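Local coordinates for short chain dehydrogenase (Salmonella typhi, PDB 3G1T), which probably works as an NAD(P)-dependent oxidoreductase of the short-chain dehydrogenase family, with a Rossmann-type cofactor-binding fold, at residues D24-E29 with T200-R205; L99-L104 with P225-L230. All blocks are in the same frame, centred on the assembly; numbering follows the deposited sequence. Where two conformers were deposited one is given.

Overall arrangement
From the N terminus, strand 16-19 leads through a glycine-rich turn into D24-E29, the start of helix 25-36. Strand 97-99 then runs out into L99-L104, T200-R205 follows strand 190-196, and P225-L230 lies on helix 224-231. Contact 1 closes a loop of 170 residues between the first and third of these segments. Contact 2 spans 120 residues between the second and fourth, so the two loops cross. Contact 1 ties helix 25-36 to the loop after strand 190-196, contact 2 the C-terminal end of strand 97-99 to helix 224-231. Their centres are about 11 Å apart, and I26 links them directly: its CG2 lies 3.5 Å from Y227 OH, while its other branch serves contact 1.

Contact 1: residues D24-E29 with T200-R205; sequences DGIGRE and TRTSMR
A small apolar contact joins I26, in the first turn of helix 25-36, to T200 and T202 on the loop between strand 190-196 and helix 203-208. I26 crosses T202 at a slant: its CG1 and CD1 both lie 4.1 Å from T202 CG2, so the threonine methyl rests against the end of the isoleucine chain. The same CD1 approaches T200 CG2 at a looser 4.4 Å. With CG1 anti to its carbonyl carbon (chi1 -71°) and CD1 extended beyond it, I26 reaches over to the loop. T202 is two-faced: its methyl meets I26, while OG1 caps the next helix, accepting from R205 N at 3.2 Å with an N-H...O angle of 158°. Farther out the link is polar, one water bonding S203 OG at 2.7 Å and, weakly, D24 OD2. D24, G25, I26 and G27 belong to the glycine-rich TGxxxGIG turn, which in relatives lies along the cofactor's phosphates; no cofactor is present here. Around the contact, I26 also packs on P197 and on Y227 of helix 224-231, and T200 touches I223 just before that helix.

Contact 2: residues L99-L104 with P225-L230; sequences LHNAGL and PLYLWL
L99 and N101 meet the edge of the Y227 ring, with a close apolar fit near its CD1 and a link through one water at the hydroxyl end. At the tight end L99, the last residue of strand 97-99, sets both methyls against the ring: CD2 is 3.9 Å from Y227 CD1 and near the ring plane, and CD1 is 4.1 Å from Y227 CE1. The two side chains cross at about a right angle. Y227 points inward from helix 224-231, its CG anti to the carbonyl carbon (chi1 -74°), and I195 packs against it as well. Toward the hydroxyl the fit slackens. N101 OD1 stands 3.9 Å from Y227 CE1, with the amide turned only 23° from the ring plane, and no direct hydrogen bond joins the pair. Instead one water, lying in the ring plane, donates to N101 OD1 at 2.6 Å and is hydrogen-bonded to Y227 OH at 2.7 Å. The amide's other end, ND2, bonds to T20 O. H100, N101, A102 and G103 correspond to the family's NNAG motif, here HNAG, which in relatives helps stabilise the central sheet. The chemistry implies an amide fixed in its rotation, nitrogen giving to T20 and oxygen receiving from the water, while the tyrosine's buried hydroxyl gains a polar partner beside its apolar neighbours.

Contact 1: residues D24-E29 with T200-R205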
ATOM      1  N   ASP A  24     -12.667  -5.158 -21.148  1.00 26.26           N
ATOM      2  CA  ASP A  24     -11.657  -5.575 -22.097  1.00 27.02           C
ATOM      3  C   ASP A  24     -10.539  -6.299 -21.373  1.00 24.33           C
ATOM      4  O   ASP A  24     -10.608  -6.534 -20.145  1.00 25.45           O
ATOM      5  CB  ASP A  24     -11.090  -4.359 -22.873  1.00 31.40           C
ATOM      6  CG  ASP A  24     -10.629  -3.251 -21.966  1.00 38.21           C
ATOM      7  OD1 ASP A  24     -10.045  -3.516 -20.891  1.00 33.82           O
ATOM      8  OD2 ASP A  24     -10.843  -2.078 -22.345  1.00 36.32           O
ATOM      9  N   GLY A  25      -9.547  -6.728 -22.133  1.00 23.28           N
ATOM     10  CA  GLY A  25      -8.338  -7.289 -21.569  1.00 22.11           C
ATOM     11  C   GLY A  25      -8.581  -8.555 -20.750  1.00 19.95           C
ATOM     12  O   GLY A  25      -9.397  -9.375 -21.116  1.00 19.72           O
ATOM     13  N   ILE A  26      -7.843  -8.679 -19.651  1.00 18.48           N
ATOM     14  CA  ILE A  26      -7.844  -9.908 -18.879  1.00 18.20           C
ATOM     15  C   ILE A  26      -9.221 -10.094 -18.215  1.00 18.96           C
ATOM     16  O   ILE A  26      -9.734 -11.228 -18.099  1.00 18.60           O
ATOM     17  CB  ILE A  26      -6.729  -9.826 -17.785  1.00 20.12           C
ATOM     18  CG1 ILE A  26      -5.358  -9.909 -18.449  1.00 18.86           C
ATOM     19  CG2 ILE A  26      -6.890 -10.996 -16.828  1.00 17.84           C
ATOM     20  CD1 ILE A  26      -4.216  -9.509 -17.549  1.00 22.89           C
ATOM     21  N   GLY A  27      -9.819  -8.964 -17.806  1.00 15.65           N
ATOM     22  CA  GLY A  27     -11.201  -8.969 -17.182  1.00 16.17           C
ATOM     23  C   GLY A  27     -12.279  -9.500 -18.120  1.00 19.00           C
ATOM     24  O   GLY A  27     -13.055 -10.404 -17.790  1.00 20.19           O
ATOM     25  N   ARG A  28     -12.323  -8.983 -19.332  1.00 16.76           N
ATOM     26  CA  ARG A  28     -13.214  -9.555 -20.351  1.00 16.62           C
ATOM     27  C   ARG A  28     -12.953 -11.048 -20.647  1.00 18.65           C
ATOM     28  O   ARG A  28     -13.934 -11.851 -20.732  1.00 18.21           O
ATOM     29  CB  ARG A  28     -13.041  -8.734 -21.637  1.00 18.80           C
ATOM     30  CG  ARG A  28     -13.673  -9.353 -22.836  1.00 24.99           C
ATOM     31  CD  ARG A  28     -13.362  -8.482 -24.096  1.00 23.35           C
ATOM     32  NE  ARG A  28     -14.063  -9.063 -25.223  1.00 29.08           N
ATOM     33  CZ  ARG A  28     -13.571 -10.069 -25.948  1.00 27.18           C
ATOM     34  NH1 ARG A  28     -12.370 -10.573 -25.656  1.00 29.22           N
ATOM     35  NH2 ARG A  28     -14.275 -10.566 -26.990  1.00 29.58           N
ATOM     36  N   GLU A  29     -11.659 -11.428 -20.795  1.00 19.46           N
ATOM     37  CA  GLU A  29     -11.257 -12.840 -20.976  1.00 20.47           C
ATOM     38  C   GLU A  29     -11.737 -13.730 -19.855  1.00 18.97           C
ATOM     39  O   GLU A  29     -12.271 -14.805 -20.082  1.00 19.65           O
ATOM     40  CB  GLU A  29      -9.735 -13.013 -21.104  1.00 22.29           C
ATOM     41  CG  GLU A  29      -9.324 -14.320 -21.784  1.00 19.51           C
ATOM     42  CD  GLU A  29      -9.754 -14.379 -23.273  1.00 26.23           C
ATOM     43  OE1 GLU A  29      -9.872 -13.313 -23.904  1.00 23.61           O
ATOM     44  OE2 GLU A  29      -9.942 -15.468 -23.806  1.00 21.44           O
ATOM     45  N   THR A 200       1.518  -9.535 -20.214  1.00 19.16           N
ATOM     46  CA  THR A 200       0.447 -10.121 -21.042  1.00 21.70           C
ATOM     47  C   THR A 200       0.065  -9.087 -22.054  1.00 21.06           C
ATOM     48  O   THR A 200       0.219  -7.872 -21.791  1.00 22.65           O
ATOM     49  CB  THR A 200      -0.783 -10.490 -20.124  1.00 24.44           C
ATOM     50  OG1 THR A 200      -0.334 -11.357 -19.076  1.00 22.68           O
ATOM     51  CG2 THR A 200      -1.930 -11.156 -20.880  1.00 20.99           C
ATOM     52  N   ARG A 201      -0.472  -9.533 -23.183  1.00 19.86           N
ATOM     53  CA  ARG A 201      -0.829  -8.645 -24.285  1.00 20.38           C
ATOM     54  C   ARG A 201      -2.081  -7.858 -23.949  1.00 21.75           C
ATOM     55  O   ARG A 201      -3.215  -8.327 -24.249  1.00 23.53           O
ATOM     56  CB  ARG A 201      -0.998  -9.409 -25.594  1.00 18.27           C
ATOM     57  CG  ARG A 201      -1.077  -8.523 -26.894  1.00 21.09           C
ATOM     58  CD  ARG A 201      -1.279  -9.414 -28.148  1.00 20.11           C
ATOM     59  NE  ARG A 201      -0.336 -10.528 -28.198  1.00 18.19           N
ATOM     60  CZ  ARG A 201      -0.508 -11.657 -28.906  1.00 21.38           C
ATOM     61  NH1 ARG A 201      -1.594 -11.859 -29.698  1.00 17.33           N
ATOM     62  NH2 ARG A 201       0.449 -12.581 -28.858  1.00 18.16           N
ATOM     63  N   THR A 202      -1.867  -6.677 -23.319  1.00 20.73           N
ATOM     64  CA  THR A 202      -2.909  -5.734 -22.947  1.00 17.20           C
ATOM     65  C   THR A 202      -2.538  -4.262 -23.245  1.00 15.41           C
ATOM     66  O   THR A 202      -1.377  -3.893 -23.408  1.00 16.89           O
ATOM     67  CB  THR A 202      -3.216  -5.826 -21.395  1.00 16.61           C
ATOM     68  OG1 THR A 202      -2.111  -5.304 -20.656  1.00 16.40           O
ATOM     69  CG2 THR A 202      -3.525  -7.298 -20.955  1.00 18.89           C
ATOM     70  N   SER A 203      -3.522  -3.386 -23.289  1.00 17.41           N
ATOM     71  CA  SER A 203      -3.208  -1.990 -23.498  1.00 17.67           C
ATOM     72  C   SER A 203      -2.369  -1.414 -22.338  1.00 19.81           C
ATOM     73  O   SER A 203      -1.466  -0.589 -22.624  1.00 17.98           O
ATOM     74  CB  SER A 203      -4.470  -1.182 -23.743  1.00 19.07           C
ATOM     75  OG  SER A 203      -5.308  -1.251 -22.588  1.00 31.01           O
ATOM     76  N   MET A 204      -2.629  -1.849 -21.078  1.00 20.87           N
ATOM     77  CA  MET A 204      -1.811  -1.390 -19.926  1.00 19.16           C
ATOM     78  C   MET A 204      -0.302  -1.710 -20.045  1.00 18.49           C
ATOM     79  O   MET A 204       0.578  -0.785 -19.906  1.00 18.40           O
ATOM     80  CB  MET A 204      -2.407  -1.796 -18.528  1.00 20.53           C
ATOM     81  CG  MET A 204      -1.545  -1.311 -17.396  1.00 20.96           C
ATOM     82  SD  MET A 204      -2.119  -1.976 -15.706  1.00 17.60           S
ATOM     83  CE  MET A 204      -3.570  -0.989 -15.762  1.00 22.14           C
ATOM     84  N   ARG A 205      -0.010  -2.932 -20.533  1.00 15.95           N
ATOM     85  CA  ARG A 205       1.334  -3.408 -20.716  1.00 17.44           C
ATOM     86  C   ARG A 205       1.992  -2.575 -21.818  1.00 17.41           C
ATOM     87  O   ARG A 205       3.105  -2.120 -21.666  1.00 16.57           O
ATOM     88  CB  ARG A 205       1.270  -4.909 -21.052  1.00 17.00           C
ATOM     89  CG  ARG A 205       2.585  -5.626 -21.335  1.00 19.79           C
ATOM     90  CD  ARG A 205       3.496  -5.661 -20.188  1.00 16.96           C
ATOM     91  NE  ARG A 205       4.825  -6.178 -20.591  1.00 19.09           N
ATOM     92  CZ  ARG A 205       5.748  -6.663 -19.741  1.00 18.51           C
ATOM     93  NH1 ARG A 205       5.433  -6.736 -18.423  1.00 22.54           N
ATOM     94  NH2 ARG A 205       6.959  -7.058 -20.186  1.00 22.17           N
TER
HETATM   95  O   HOH W   1      -7.984  -0.942 -22.831  1.00 32.20           O

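Contact 2: residues L99-L104 with P225-L230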
ATOM      1  N   LEU A  99     -13.493 -11.538  -8.681  1.00 13.84           N
ATOM      2  CA  LEU A  99     -12.180 -11.370  -9.268  1.00 15.32           C
ATOM      3  C   LEU A  99     -12.051  -9.882  -9.511  1.00 17.32           C
ATOM      4  O   LEU A  99     -12.809  -9.276 -10.294  1.00 18.52           O
ATOM      5  CB  LEU A  99     -12.150 -12.141 -10.595  1.00 14.88           C
ATOM      6  CG  LEU A  99     -10.896 -11.902 -11.431  1.00 16.29           C
ATOM      7  CD1 LEU A  99      -9.610 -12.227 -10.721  1.00 16.81           C
ATOM      8  CD2 LEU A  99     -11.042 -12.612 -12.769  1.00 16.88           C
ATOM      9  N   HIS A 100     -11.055  -9.298  -8.857  1.00 15.79           N
ATOM     10  CA  HIS A 100     -10.789  -7.851  -9.042  1.00 16.33           C
ATOM     11  C   HIS A 100      -9.729  -7.760 -10.084  1.00 18.73           C
ATOM     12  O   HIS A 100      -8.561  -8.032  -9.774  1.00 21.30           O
ATOM     13  CB  HIS A 100     -10.238  -7.273  -7.716  1.00 19.78           C
ATOM     14  CG  HIS A 100     -11.251  -7.130  -6.611  1.00 18.90           C
ATOM     15  ND1 HIS A 100     -12.285  -6.223  -6.653  1.00 19.46           N
ATOM     16  CD2 HIS A 100     -11.326  -7.713  -5.383  1.00 20.74           C
ATOM     17  CE1 HIS A 100     -12.984  -6.303  -5.535  1.00 21.94           C
ATOM     18  NE2 HIS A 100     -12.420  -7.202  -4.754  1.00 18.11           N
ATOM     19  N   ASN A 101     -10.110  -7.299 -11.280  1.00 20.43           N
ATOM     20  CA  ASN A 101      -9.121  -7.063 -12.318  1.00 20.46           C
ATOM     21  C   ASN A 101      -8.972  -5.560 -12.587  1.00 21.75           C
ATOM     22  O   ASN A 101      -8.006  -5.160 -13.195  1.00 21.49           O
ATOM     23  CB  ASN A 101      -9.595  -7.664 -13.643  1.00 22.85           C
ATOM     24  CG  ASN A 101      -9.865  -9.099 -13.590  1.00 31.29           C
ATOM     25  OD1 ASN A 101      -8.944  -9.935 -13.664  1.00 24.05           O
ATOM     26  ND2 ASN A 101     -11.157  -9.430 -13.630  1.00 26.42           N
ATOM     27  N   ALA A 102      -9.954  -4.741 -12.228  1.00 20.11           N
ATOM     28  CA  ALA A 102      -9.808  -3.280 -12.423  1.00 23.56           C
ATOM     29  C   ALA A 102      -8.557  -2.709 -11.769  1.00 24.82           C
ATOM     30  O   ALA A 102      -8.183  -3.100 -10.675  1.00 23.54           O
ATOM     31  CB  ALA A 102     -11.048  -2.559 -11.896  1.00 22.61           C
ATOM     32  N   GLY A 103      -7.929  -1.743 -12.441  1.00 23.76           N
ATOM     33  CA  GLY A 103      -6.702  -1.190 -11.887  1.00 19.50           C
ATOM     34  C   GLY A 103      -6.375   0.021 -12.733  1.00 18.98           C
ATOM     35  O   GLY A 103      -6.777   0.071 -13.882  1.00 18.89           O
ATOM     36  N   LEU A 104      -5.665   0.962 -12.141  1.00 17.77           N
ATOM     37  CA  LEU A 104      -5.124   2.110 -12.854  1.00 17.68           C
ATOM     38  C   LEU A 104      -3.573   1.973 -12.819  1.00 18.16           C
ATOM     39  O   LEU A 104      -2.953   1.630 -11.787  1.00 17.15           O
ATOM     40  CB  LEU A 104      -5.570   3.391 -12.195  1.00 21.49           C
ATOM     41  CG  LEU A 104      -5.925   4.709 -12.893  1.00 34.20           C
ATOM     42  CD1 LEU A 104      -7.001   4.516 -13.998  1.00 24.57           C
ATOM     43  CD2 LEU A 104      -6.436   5.678 -11.833  1.00 24.72           C
ATOM     44  N   PRO A 225      -5.590 -20.669 -17.271  1.00 19.87           N
ATOM     45  CA  PRO A 225      -5.672 -21.860 -16.372  1.00 20.24           C
ATOM     46  C   PRO A 225      -5.614 -21.460 -14.887  1.00 19.04           C
ATOM     47  O   PRO A 225      -6.397 -21.986 -14.074  1.00 17.01           O
ATOM     48  CB  PRO A 225      -4.464 -22.718 -16.782  1.00 21.11           C
ATOM     49  CG  PRO A 225      -4.343 -22.434 -18.289  1.00 20.54           C
ATOM     50  CD  PRO A 225      -4.734 -20.935 -18.465  1.00 19.84           C
ATOM     51  N   LEU A 226      -4.742 -20.517 -14.541  1.00 19.13           N
ATOM     52  CA  LEU A 226      -4.670 -20.102 -13.178  1.00 19.46           C
ATOM     53  C   LEU A 226      -5.948 -19.422 -12.698  1.00 20.08           C
ATOM     54  O   LEU A 226      -6.362 -19.692 -11.559  1.00 19.80           O
ATOM     55  CB  LEU A 226      -3.418 -19.192 -12.973  1.00 21.36           C
ATOM     56  CG  LEU A 226      -3.253 -18.648 -11.566  1.00 19.29           C
ATOM     57  CD1 LEU A 226      -2.867 -19.829 -10.647  1.00 22.76           C
ATOM     58  CD2 LEU A 226      -2.092 -17.611 -11.506  1.00 22.27           C
ATOM     59  N   TYR A 227      -6.547 -18.538 -13.523  1.00 17.11           N
ATOM     60  CA  TYR A 227      -7.812 -17.896 -13.240  1.00 15.59           C
ATOM     61  C   TYR A 227      -8.959 -18.830 -13.000  1.00 16.76           C
ATOM     62  O   TYR A 227      -9.753 -18.578 -12.094  1.00 18.32           O
ATOM     63  CB  TYR A 227      -8.159 -16.906 -14.388  1.00 16.35           C
ATOM     64  CG  TYR A 227      -7.286 -15.643 -14.325  1.00 16.86           C
ATOM     65  CD1 TYR A 227      -7.810 -14.464 -13.830  1.00 17.43           C
ATOM     66  CD2 TYR A 227      -5.924 -15.653 -14.768  1.00 17.20           C
ATOM     67  CE1 TYR A 227      -7.058 -13.292 -13.730  1.00 16.71           C
ATOM     68  CE2 TYR A 227      -5.163 -14.435 -14.718  1.00 18.06           C
ATOM     69  CZ  TYR A 227      -5.748 -13.303 -14.203  1.00 18.78           C
ATOM     70  OH  TYR A 227      -5.079 -12.128 -14.108  1.00 18.42           O
ATOM     71  N   LEU A 228      -9.024 -19.901 -13.800  1.00 17.16           N
ATOM     72  CA  LEU A 228      -9.982 -20.990 -13.614  1.00 14.73           C
ATOM     73  C   LEU A 228      -9.666 -21.766 -12.317  1.00 17.49           C
ATOM     74  O   LEU A 228     -10.613 -22.005 -11.511  1.00 18.09           O
ATOM     75  CB  LEU A 228      -9.864 -22.030 -14.782  1.00 18.39           C
ATOM     76  CG  LEU A 228     -10.662 -21.510 -15.956  1.00 31.04           C
ATOM     77  CD1 LEU A 228     -10.164 -22.254 -17.261  1.00 22.87           C
ATOM     78  CD2 LEU A 228     -12.246 -21.619 -15.663  1.00 20.78           C
ATOM     79  N   TRP A 229      -8.388 -22.127 -12.106  1.00 15.84           N
ATOM     80  CA  TRP A 229      -8.014 -22.945 -10.914  1.00 18.13           C
ATOM     81  C   TRP A 229      -8.419 -22.247  -9.606  1.00 17.92           C
ATOM     82  O   TRP A 229      -9.028 -22.869  -8.716  1.00 15.67           O
ATOM     83  CB  TRP A 229      -6.519 -23.169 -10.961  1.00 16.63           C
ATOM     84  CG  TRP A 229      -6.055 -24.016  -9.809  1.00 16.29           C
ATOM     85  CD1 TRP A 229      -6.222 -25.384  -9.658  1.00 18.60           C
ATOM     86  CD2 TRP A 229      -5.335 -23.561  -8.681  1.00 17.56           C
ATOM     87  NE1 TRP A 229      -5.628 -25.800  -8.467  1.00 18.25           N
ATOM     88  CE2 TRP A 229      -5.108 -24.697  -7.836  1.00 16.84           C
ATOM     89  CE3 TRP A 229      -4.857 -22.304  -8.292  1.00 16.69           C
ATOM     90  CZ2 TRP A 229      -4.376 -24.606  -6.641  1.00 17.82           C
ATOM     91  CZ3 TRP A 229      -4.167 -22.196  -7.089  1.00 20.10           C
ATOM     92  CH2 TRP A 229      -3.945 -23.355  -6.268  1.00 17.77           C
ATOM     93  N   LEU A 230      -8.167 -20.939  -9.497  1.00 18.53           N
ATOM     94  CA  LEU A 230      -8.564 -20.237  -8.242  0.50 17.85           C
ATOM     95  C   LEU A 230     -10.047 -20.118  -7.989  1.00 16.87           C
ATOM     96  O   LEU A 230     -10.435 -19.912  -6.847  1.00 14.93           O
ATOM     97  CB  LEU A 230      -7.912 -18.845  -8.114  0.50 18.70           C
ATOM     98  CG  LEU A 230      -6.431 -18.875  -7.717  0.50 11.77           C
ATOM     99  CD1 LEU A 230      -5.877 -17.458  -7.787  0.50 19.60           C
ATOM    100  CD2 LEU A 230      -6.155 -19.423  -6.282  0.50 18.19           C
TER
HETATM  101  O   HOH W   2      -6.390  -9.906 -13.358  1.00 18.66           O